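Local coordinates for type ii site-specific deoxyribonuclease (Klebsiella pneumoniae, PDB 6EKR), which probably cleaves double-stranded DNA at specific sites as a type II restriction endonuclease with a PD-(D/E)xK nuclease fold, at residues I95-N108 against T285-R298. The protein carries 2 engineered substitutions. Sequence-based numbering, arbitrary orientation.
Sequences IGSKWSSFDSRRAN and TMGDFLFDIYSFFR
Ile95 lays its CG2 methyl over one face of the Tyr294 ring, a CH-pi contact 3.7 Å from the ring centroid. Its longer branch leads elsewhere: with CG1 anti to the backbone N (chi1 -176°), CD1 reaches Phe291 CA. Ile95 CD1 also lies over one face of the Trp99 indole, toward its rim. Asp103 CB lies over the opposite face, also toward the rim. At the indole edge, Trp99 NE1 gives a weak hydrogen bond to Gly287 O at 3.3 Å. Trp99 CD1 packs on Phe291 CB at 3.6 Å. The Trp99 and Phe291 rings are nearly parallel but slid apart, with little overlap.

Helices 101-108 and 286-298 cross at 114°, and the CA atoms of Ser104 and Gly287 are 4.2 Å apart. Gly287 CA points a hydrogen at Ser104 O. Beside it, Ala107 CB touches Leu290 CD1 at 3.7 Å. Ser104 OG donates to Asp288 OD1 at 3.1 Å, from above the carboxylate plane. At the far end Arg298 bends at chi3, and NH1 bonds Gly96 O at 3.2 Å. Asn108 ND2 bonds Cys266 O, beyond the two segments.

Leu290 also meets Phe88 and Val144, which extends the apolar packing to helices 78-91 and 132-148. Gly287 lets the backbones come close, and the Ser104 hydroxyl gives the Asp288 carboxylate a donor beside the crossing. The weak indole bond adds only a little to a mainly apolar contact.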
loop_
_atom_site.group_PDB
_atom_site.type_symbol
_atom_site.label_atom_id
_atom_site.label_comp_id
_atom_site.label_asym_id
_atom_site.label_seq_id
_atom_site.Cartn_x
_atom_site.Cartn_y
_atom_site.Cartn_z
ATOM N N ILE A 95 10.126 6.258 35.384
ATOM C CA ILE A 95 9.697 4.991 34.791
ATOM C C ILE A 95 10.765 3.924 35.016
ATOM O O ILE A 95 10.447 2.736 35.081
ATOM C CB ILE A 95 9.337 5.128 33.281
ATOM C CG1 ILE A 95 8.806 3.802 32.727
ATOM C CG2 ILE A 95 10.530 5.627 32.474
ATOM C CD1 ILE A 95 8.239 3.884 31.328
ATOM N N GLY A 96 12.024 4.353 35.142
ATOM C CA GLY A 96 13.119 3.446 35.503
ATOM C C GLY A 96 12.847 2.656 36.782
ATOM O O GLY A 96 12.950 1.420 36.790
ATOM N N SER A 97 12.480 3.377 37.848
ATOM C CA SER A 97 12.171 2.790 39.160
ATOM C C SER A 97 10.770 2.183 39.280
ATOM O O SER A 97 10.630 1.058 39.771
ATOM C CB SER A 97 12.371 3.819 40.272
ATOM O OG SER A 97 11.703 5.024 39.947
ATOM N N LYS A 98 9.740 2.916 38.851
ATOM C CA LYS A 98 8.360 2.408 38.929
ATOM C C LYS A 98 7.582 2.420 37.604
ATOM O O LYS A 98 7.395 3.480 36.981
ATOM C CB LYS A 98 7.557 3.159 40.002
ATOM C CG LYS A 98 6.258 2.459 40.389
ATOM C CD LYS A 98 5.301 3.397 41.076
ATOM C CE LYS A 98 3.926 2.783 41.165
ATOM N NZ LYS A 98 2.885 3.848 41.219
ATOM N N TRP A 99 7.116 1.242 37.188
ATOM C CA TRP A 99 6.167 1.149 36.079
ATOM C C TRP A 99 5.211 -0.034 36.253
ATOM O O TRP A 99 5.307 -1.033 35.545
ATOM C CB TRP A 99 6.892 1.105 34.716
ATOM C CG TRP A 99 5.992 1.405 33.528
ATOM C CD1 TRP A 99 5.518 0.509 32.609
ATOM C CD2 TRP A 99 5.452 2.681 33.155
ATOM N NE1 TRP A 99 4.720 1.147 31.690
ATOM C CE2 TRP A 99 4.665 2.480 31.998
ATOM C CE3 TRP A 99 5.554 3.975 33.687
ATOM C CZ2 TRP A 99 3.994 3.524 31.359
ATOM C CZ3 TRP A 99 4.887 5.012 33.048
ATOM C CH2 TRP A 99 4.119 4.779 31.897
ATOM N N SER A 100 4.283 0.097 37.195
ATOM C CA SER A 100 3.296 -0.947 37.483
ATOM C C SER A 100 2.333 -1.192 36.311
ATOM O O SER A 100 2.404 -0.510 35.280
ATOM C CB SER A 100 2.497 -0.593 38.745
ATOM O OG SER A 100 1.507 0.389 38.473
ATOM N N SER A 101 1.433 -2.161 36.476
ATOM C CA SER A 101 0.389 -2.397 35.490
ATOM C C SER A 101 -0.601 -1.236 35.512
ATOM O O SER A 101 -1.317 -1.006 34.529
ATOM C CB SER A 101 -0.326 -3.732 35.730
ATOM O OG SER A 101 -1.346 -3.616 36.713
ATOM N N PHE A 102 -0.633 -0.510 36.629
ATOM C CA PHE A 102 -1.490 0.665 36.744
ATOM C C PHE A 102 -0.864 1.870 36.060
ATOM O O PHE A 102 -1.576 2.770 35.614
ATOM C CB PHE A 102 -1.840 0.978 38.198
ATOM C CG PHE A 102 -3.088 0.289 38.672
ATOM C CD1 PHE A 102 -4.316 0.958 38.667
ATOM C CD2 PHE A 102 -3.049 -1.042 39.116
ATOM C CE1 PHE A 102 -5.494 0.313 39.100
ATOM C CE2 PHE A 102 -4.218 -1.692 39.554
ATOM C CZ PHE A 102 -5.442 -1.010 39.542
ATOM N N ASP A 103 0.465 1.884 35.970
ATOM C CA ASP A 103 1.154 2.926 35.226
ATOM C C ASP A 103 0.997 2.688 33.728
ATOM O O ASP A 103 0.754 3.620 32.964
ATOM C CB ASP A 103 2.617 2.987 35.626
ATOM C CG ASP A 103 2.799 3.393 37.069
ATOM O OD1 ASP A 103 2.566 4.575 37.409
ATOM O OD2 ASP A 103 3.183 2.517 37.869
ATOM N N SER A 104 1.104 1.428 33.325
ATOM C CA SER A 104 0.932 1.042 31.936
ATOM C C SER A 104 -0.502 1.242 31.459
ATOM O O SER A 104 -0.700 1.798 30.392
ATOM C CB SER A 104 1.401 -0.397 31.714
ATOM O OG SER A 104 1.049 -0.876 30.427
ATOM N N ARG A 105 -1.491 0.811 32.244
ATOM C CA ARG A 105 -2.911 0.933 31.848
ATOM C C ARG A 105 -3.347 2.373 31.621
ATOM O O ARG A 105 -4.172 2.651 30.756
ATOM C CB ARG A 105 -3.840 0.334 32.900
ATOM C CG ARG A 105 -4.060 -1.161 32.818
ATOM C CD ARG A 105 -4.887 -1.627 34.029
ATOM N NE ARG A 105 -4.824 -3.074 34.258
ATOM C CZ ARG A 105 -4.878 -3.642 35.462
ATOM N NH1 ARG A 105 -4.976 -2.887 36.553
ATOM N NH2 ARG A 105 -4.822 -4.964 35.577
ATOM N N ARG A 106 -2.807 3.283 32.420
ATOM C CA ARG A 106 -3.207 4.677 32.354
ATOM C C ARG A 106 -2.458 5.422 31.250
ATOM O O ARG A 106 -3.027 6.302 30.601
ATOM C CB ARG A 106 -3.029 5.363 33.708
ATOM C CG ARG A 106 -3.609 6.758 33.753
ATOM C CD ARG A 106 -3.318 7.431 35.077
ATOM N NE ARG A 106 -1.894 7.418 35.429
ATOM C CZ ARG A 106 -1.417 7.798 36.610
ATOM N NH1 ARG A 106 -2.246 8.224 37.559
ATOM N NH2 ARG A 106 -0.115 7.745 36.844
ATOM N N ALA A 107 -1.188 5.068 31.043
ATOM C CA ALA A 107 -0.428 5.565 29.895
ATOM C C ALA A 107 -1.165 5.172 28.617
ATOM O O ALA A 107 -1.393 6.007 27.726
ATOM C CB ALA A 107 0.976 5.013 29.896
ATOM N N ASN A 108 -1.579 3.909 28.561
ATOM C CA ASN A 108 -2.351 3.410 27.446
ATOM C C ASN A 108 -3.641 4.187 27.264
ATOM O O ASN A 108 -3.941 4.633 26.163
ATOM C CB ASN A 108 -2.656 1.932 27.624
ATOM C CG ASN A 108 -2.962 1.250 26.320
ATOM O OD1 ASN A 108 -2.118 1.208 25.427
ATOM N ND2 ASN A 108 -4.163 0.696 26.201
ATOM N N THR A 285 1.403 -3.350 24.472
ATOM C CA THR A 285 0.444 -2.265 24.672
ATOM C C THR A 285 1.145 -0.922 24.476
ATOM O O THR A 285 2.381 -0.877 24.461
ATOM C CB THR A 285 -0.164 -2.396 26.087
ATOM O OG1 THR A 285 -1.032 -3.530 26.116
ATOM C CG2 THR A 285 -0.980 -1.223 26.449
HETATM N N MSE A 286 0.388 0.165 24.303
HETATM C CA MSE A 286 1.012 1.490 24.154
HETATM C C MSE A 286 1.648 1.973 25.454
HETATM O O MSE A 286 2.629 2.714 25.428
HETATM C CB MSE A 286 0.047 2.537 23.587
HETATM C CG MSE A 286 -0.087 2.526 22.061
HETATM SE SE MSE A 286 1.617 2.501 21.094
HETATM C CE MSE A 286 2.336 4.212 21.700
ATOM N N GLY A 287 1.084 1.544 26.584
ATOM C CA GLY A 287 1.740 1.676 27.885
ATOM C C GLY A 287 2.998 0.817 27.987
ATOM O O GLY A 287 4.020 1.272 28.512
ATOM N N ASP A 288 2.935 -0.422 27.490
ATOM C CA ASP A 288 4.121 -1.285 27.435
ATOM C C ASP A 288 5.172 -0.721 26.484
ATOM O O ASP A 288 6.382 -0.909 26.690
ATOM C CB ASP A 288 3.759 -2.709 26.993
ATOM C CG ASP A 288 2.899 -3.455 28.013
ATOM O OD1 ASP A 288 2.905 -3.086 29.221
ATOM O OD2 ASP A 288 2.219 -4.423 27.593
ATOM N N PHE A 289 4.693 -0.045 25.437
ATOM C CA PHE A 289 5.546 0.614 24.455
ATOM C C PHE A 289 6.546 1.553 25.101
ATOM O O PHE A 289 7.721 1.521 24.760
ATOM C CB PHE A 289 4.706 1.392 23.436
ATOM C CG PHE A 289 5.529 2.195 22.453
ATOM C CD1 PHE A 289 6.057 1.595 21.312
ATOM C CD2 PHE A 289 5.780 3.543 22.674
ATOM C CE1 PHE A 289 6.819 2.326 20.413
ATOM C CE2 PHE A 289 6.545 4.273 21.784
ATOM C CZ PHE A 289 7.064 3.663 20.649
ATOM N N LEU A 290 6.074 2.391 26.020
ATOM C CA LEU A 290 6.922 3.410 26.624
ATOM C C LEU A 290 8.034 2.760 27.393
ATOM O O LEU A 290 9.197 3.109 27.206
ATOM C CB LEU A 290 6.125 4.350 27.521
ATOM C CG LEU A 290 4.981 5.088 26.829
ATOM C CD1 LEU A 290 4.025 5.654 27.854
ATOM C CD2 LEU A 290 5.540 6.177 25.929
ATOM N N PHE A 291 7.680 1.791 28.236
ATOM C CA PHE A 291 8.682 1.062 29.008
ATOM C C PHE A 291 9.651 0.310 28.089
ATOM O O PHE A 291 10.857 0.393 28.277
ATOM C CB PHE A 291 8.049 0.117 30.050
ATOM C CG PHE A 291 9.043 -0.827 30.679
ATOM C CD1 PHE A 291 9.895 -0.390 31.689
ATOM C CD2 PHE A 291 9.158 -2.143 30.227
ATOM C CE1 PHE A 291 10.837 -1.256 32.248
ATOM C CE2 PHE A 291 10.094 -3.018 30.780
ATOM C CZ PHE A 291 10.935 -2.577 31.790
ATOM N N ASP A 292 9.135 -0.411 27.099
ATOM C CA ASP A 292 10.011 -1.121 26.180
ATOM C C ASP A 292 11.013 -0.192 25.493
ATOM O O ASP A 292 12.199 -0.518 25.386
ATOM C CB ASP A 292 9.202 -1.904 25.153
ATOM C CG ASP A 292 8.492 -3.091 25.762
ATOM O OD1 ASP A 292 9.093 -3.770 26.618
ATOM O OD2 ASP A 292 7.339 -3.359 25.382
ATOM N N ILE A 293 10.535 0.966 25.046
ATOM C CA ILE A 293 11.393 1.940 24.387
ATOM C C ILE A 293 12.423 2.473 25.377
ATOM O O ILE A 293 13.601 2.552 25.052
ATOM C CB ILE A 293 10.570 3.085 23.713
ATOM C CG1 ILE A 293 9.893 2.577 22.428
ATOM C CG2 ILE A 293 11.428 4.328 23.434
ATOM C CD1 ILE A 293 10.832 2.254 21.266
ATOM N N TYR A 294 11.980 2.812 26.585
ATOM C CA TYR A 294 12.879 3.298 27.620
ATOM C C TYR A 294 13.903 2.239 27.939
ATOM O O TYR A 294 15.106 2.512 27.959
ATOM C CB TYR A 294 12.105 3.628 28.884
ATOM C CG TYR A 294 12.971 4.016 30.065
ATOM C CD1 TYR A 294 13.275 5.349 30.315
ATOM C CD2 TYR A 294 13.472 3.051 30.942
ATOM C CE1 TYR A 294 14.048 5.715 31.397
ATOM C CE2 TYR A 294 14.253 3.406 32.019
ATOM C CZ TYR A 294 14.533 4.740 32.243
ATOM O OH TYR A 294 15.304 5.119 33.317
ATOM N N SER A 295 13.415 1.029 28.195
ATOM C CA SER A 295 14.257 -0.115 28.475
ATOM C C SER A 295 15.370 -0.248 27.436
ATOM O O SER A 295 16.521 -0.478 27.798
ATOM C CB SER A 295 13.399 -1.378 28.543
ATOM O OG SER A 295 14.171 -2.554 28.382
ATOM N N PHE A 296 15.020 -0.074 26.158
ATOM C CA PHE A 296 15.966 -0.156 25.034
ATOM C C PHE A 296 17.118 0.804 25.205
ATOM O O PHE A 296 18.279 0.441 24.980
ATOM C CB PHE A 296 15.267 0.129 23.694
ATOM C CG PHE A 296 16.202 0.176 22.504
ATOM C CD1 PHE A 296 16.491 -0.978 21.783
ATOM C CD2 PHE A 296 16.782 1.377 22.100
ATOM C CE1 PHE A 296 17.352 -0.941 20.688
ATOM C CE2 PHE A 296 17.644 1.427 21.004
ATOM C CZ PHE A 296 17.926 0.271 20.295
ATOM N N PHE A 297 16.788 2.028 25.593
ATOM C CA PHE A 297 17.786 3.070 25.715
ATOM C C PHE A 297 18.568 2.998 27.022
ATOM O O PHE A 297 19.747 3.385 27.060
ATOM C CB PHE A 297 17.168 4.444 25.486
ATOM C CG PHE A 297 16.919 4.749 24.035
ATOM C CD1 PHE A 297 17.948 5.222 23.225
ATOM C CD2 PHE A 297 15.665 4.547 23.475
ATOM C CE1 PHE A 297 17.728 5.503 21.892
ATOM C CE2 PHE A 297 15.438 4.821 22.147
ATOM C CZ PHE A 297 16.474 5.303 21.351
ATOM N N ARG A 298 17.928 2.492 28.077
ATOM C CA ARG A 298 18.633 2.197 29.324
ATOM C C ARG A 298 19.689 1.135 29.023
ATOM O O ARG A 298 20.856 1.282 29.396
ATOM C CB ARG A 298 17.664 1.742 30.426
ATOM C CG ARG A 298 18.343 1.218 31.688
ATOM C CD ARG A 298 17.401 1.149 32.895
ATOM N NE ARG A 298 16.244 0.267 32.705
ATOM C CZ ARG A 298 15.302 0.048 33.628
ATOM N NH1 ARG A 298 15.369 0.633 34.823
ATOM N NH2 ARG A 298 14.278 -0.754 33.353
#